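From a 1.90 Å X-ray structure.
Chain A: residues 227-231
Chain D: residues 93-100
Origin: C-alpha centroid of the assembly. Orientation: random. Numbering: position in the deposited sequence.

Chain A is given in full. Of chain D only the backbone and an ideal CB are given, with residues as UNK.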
# COMPACT_ATOMS: atom_id res chain seq x y z
N ILE A 227 14.79 -9.85 22.10
CA ILE A 227 14.54 -9.03 20.89
C ILE A 227 15.14 -7.62 21.03
O ILE A 227 14.97 -6.78 20.17
CB ILE A 227 13.05 -8.88 20.62
CG1 ILE A 227 12.33 -8.10 21.71
CG2 ILE A 227 12.32 -10.30 20.53
CD1 ILE A 227 10.95 -7.56 21.24
N THR A 228 15.81 -7.38 22.13
CA THR A 228 16.40 -6.07 22.39
C THR A 228 17.26 -5.62 21.19
O THR A 228 18.01 -6.41 20.61
CB THR A 228 17.27 -6.14 23.62
OG1 THR A 228 16.52 -6.59 24.74
CG2 THR A 228 17.79 -4.77 24.03
N GLY A 229 17.11 -4.33 20.85
CA GLY A 229 17.75 -3.68 19.73
C GLY A 229 17.17 -2.26 19.52
O GLY A 229 16.25 -1.83 20.21
N PRO A 230 17.68 -1.56 18.50
CA PRO A 230 17.01 -0.37 17.94
C PRO A 230 15.56 -0.74 17.69
O PRO A 230 15.31 -1.87 17.27
CB PRO A 230 17.73 -0.16 16.61
CG PRO A 230 19.06 -0.81 16.79
CD PRO A 230 18.94 -1.88 17.80
N VAL A 231 14.64 0.19 17.92
CA VAL A 231 13.22 -0.16 18.03
C VAL A 231 12.65 -0.89 16.80
O VAL A 231 11.86 -1.81 16.93
CB VAL A 231 12.23 1.02 18.30
CG1 VAL A 231 11.21 0.56 19.33
CG2 VAL A 231 12.86 2.22 18.74
N UNK D 93 29.68 -8.59 20.10
CA UNK D 93 28.79 -7.47 19.78
C UNK D 93 27.95 -7.66 18.51
O UNK D 93 28.38 -8.25 17.50
CB UNK D 93 29.62 -6.20 19.63
N UNK D 94 26.72 -7.18 18.61
CA UNK D 94 25.86 -6.99 17.47
C UNK D 94 26.20 -5.66 16.93
O UNK D 94 25.84 -4.61 17.48
CB UNK D 94 24.37 -7.10 17.82
N UNK D 95 26.88 -5.68 15.82
CA UNK D 95 27.39 -4.46 15.25
C UNK D 95 26.28 -3.55 14.74
O UNK D 95 25.27 -4.01 14.25
CB UNK D 95 28.36 -4.79 14.12
N UNK D 96 26.49 -2.24 14.90
CA UNK D 96 25.45 -1.26 14.71
C UNK D 96 24.49 -1.06 15.86
O UNK D 96 23.75 -0.05 15.87
CB UNK D 96 24.64 -1.64 13.47
N UNK D 97 24.46 -1.97 16.85
CA UNK D 97 23.45 -1.89 17.93
C UNK D 97 24.13 -1.37 19.15
O UNK D 97 24.66 -2.17 19.89
CB UNK D 97 22.79 -3.24 18.22
N UNK D 98 24.13 -0.04 19.36
CA UNK D 98 24.62 0.52 20.62
C UNK D 98 23.92 -0.03 21.82
O UNK D 98 24.51 -0.20 22.90
CB UNK D 98 24.48 2.04 20.62
N UNK D 99 22.63 -0.28 21.65
CA UNK D 99 21.81 -0.86 22.68
C UNK D 99 22.44 -2.15 23.20
O UNK D 99 22.56 -2.31 24.40
CB UNK D 99 20.40 -1.12 22.15
N UNK D 100 22.82 -3.07 22.31
CA UNK D 100 23.42 -4.32 22.75
C UNK D 100 24.81 -4.13 23.37
O UNK D 100 25.16 -4.74 24.39
CB UNK D 100 23.51 -5.29 21.57

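Position 93 lies far from the chain A stretch. No atom of that stretch comes within 5.5 Å of its CB, so chain A sets no preference. The deposited residue is D:Phe93, and its ring makes no contact with chain A.

At position 94 the CA-to-CB bond points toward chain A, but the gap is wide. A short side chain would end far from chain A. The polar feature chain A offers on this side is the carbonyl oxygen of A:Thr228, an acceptor. A long donor such as lysine or arginine could reach it; a shorter polar side chain would need a water between. The residue is D:Glu94. Its chi1 and chi2 are both t, so the side chain is extended, and its end still stops short of chain A. A:Thr228 O and D:Glu94 OE1 are 4.5 Å apart, and a water links them. The oxygen of this water donates to A:Thr228 O at 3.1 Å and to D:Glu94 OE1 at 2.8 Å. Two acceptors can thus face each other without a direct bond.

Position 95 is out of reach of chain A and many residues would fit. It is D:Glu95, which makes no contact with that stretch.

Position 96 has phi/psi of 80/-14. A CB here would be jammed against the carbonyl oxygen of the preceding residue, which calls for glycine. D:Gly96 is found, in a type II beta turn from 94 to 97. The turn is closed by a backbone bond from the N of position 97 to D:Glu94 O, 3.0 Å long.

At position 97 CA-to-CB points toward chain A, and the ideal CB is already 4.1 Å from A:Pro230 CD. Little room remains, so a small side chain is favoured. The position also comes right before a helix, where serine, threonine, aspartate or asparagine can cap. The residue is D:Ser97, with chi1 t. Its OG accepts from the N of position 100 at 3.1 Å, a capping bond. D:Ser97 OG also donates to the oxygen of the bridging water at 2.5 Å, a short distance. It packs against the proline too, with D:Ser97 OG 3.6 Å from A:Pro230 CD.

At position 98 CA-to-CB points sideways, and chain A has nothing near the CB. The choice is open on this evidence. D:Leu98 makes no contact with the chain A stretch.

Position 99 is the closest in backbone, its CA 5.8 Å from A:Gly229 CA. CA-to-CB points toward chain A, into a surface formed by A:Thr228 CG2, the glycine backbone and the proline ring. A compact apolar residue such as valine, alanine or isoleucine would suit. The residue is D:Val99, with the largest covered area in the chain D stretch. D:Val99 CG1 lies 3.4 Å from A:Thr228 CG2 and 4.0 Å from A:Gly229 N. The other methyl, D:Val99 CG2, is 4.1 Å from A:Pro230 N.

At position 100 CA-to-CB points sideways, with no chain A atom near the CB. Many residues would do. It is D:Gln100, and the end of its side chain leads away from chain A.

Chain D (93-100) FEEGSLVQ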
# COMPACT_ATOMS: atom_id res chain seq x y z
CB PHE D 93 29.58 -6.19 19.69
CG PHE D 93 30.35 -5.88 20.98
CD1 PHE D 93 29.69 -5.86 22.20
CD2 PHE D 93 31.70 -5.63 20.95
CE1 PHE D 93 30.35 -5.66 23.37
CE2 PHE D 93 32.38 -5.42 22.14
CZ PHE D 93 31.70 -5.42 23.35
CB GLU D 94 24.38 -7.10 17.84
CG GLU D 94 23.45 -6.71 16.69
CD GLU D 94 21.98 -7.10 16.87
OE1 GLU D 94 21.50 -7.49 17.98
OE2 GLU D 94 21.31 -7.09 15.83
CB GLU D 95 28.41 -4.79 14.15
CG GLU D 95 29.78 -5.16 14.76
CD GLU D 95 30.89 -5.48 13.77
OE1 GLU D 95 30.65 -5.55 12.52
OE2 GLU D 95 32.02 -5.74 14.29
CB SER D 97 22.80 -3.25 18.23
OG SER D 97 21.91 -3.10 19.32
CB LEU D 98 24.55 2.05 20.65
CG LEU D 98 25.31 2.59 21.87
CD1 LEU D 98 26.40 3.49 21.50
CD2 LEU D 98 24.30 3.21 22.83
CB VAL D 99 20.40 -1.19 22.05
CG1 VAL D 99 19.55 -2.04 23.00
CG2 VAL D 99 19.62 0.11 21.70
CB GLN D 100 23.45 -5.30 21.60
CG GLN D 100 23.91 -6.72 22.01
CD GLN D 100 25.43 -6.93 21.98
OE1 GLN D 100 25.95 -7.92 22.57
NE2 GLN D 100 26.14 -6.04 21.29
O HOH W 1 20.56 -5.26 19.37
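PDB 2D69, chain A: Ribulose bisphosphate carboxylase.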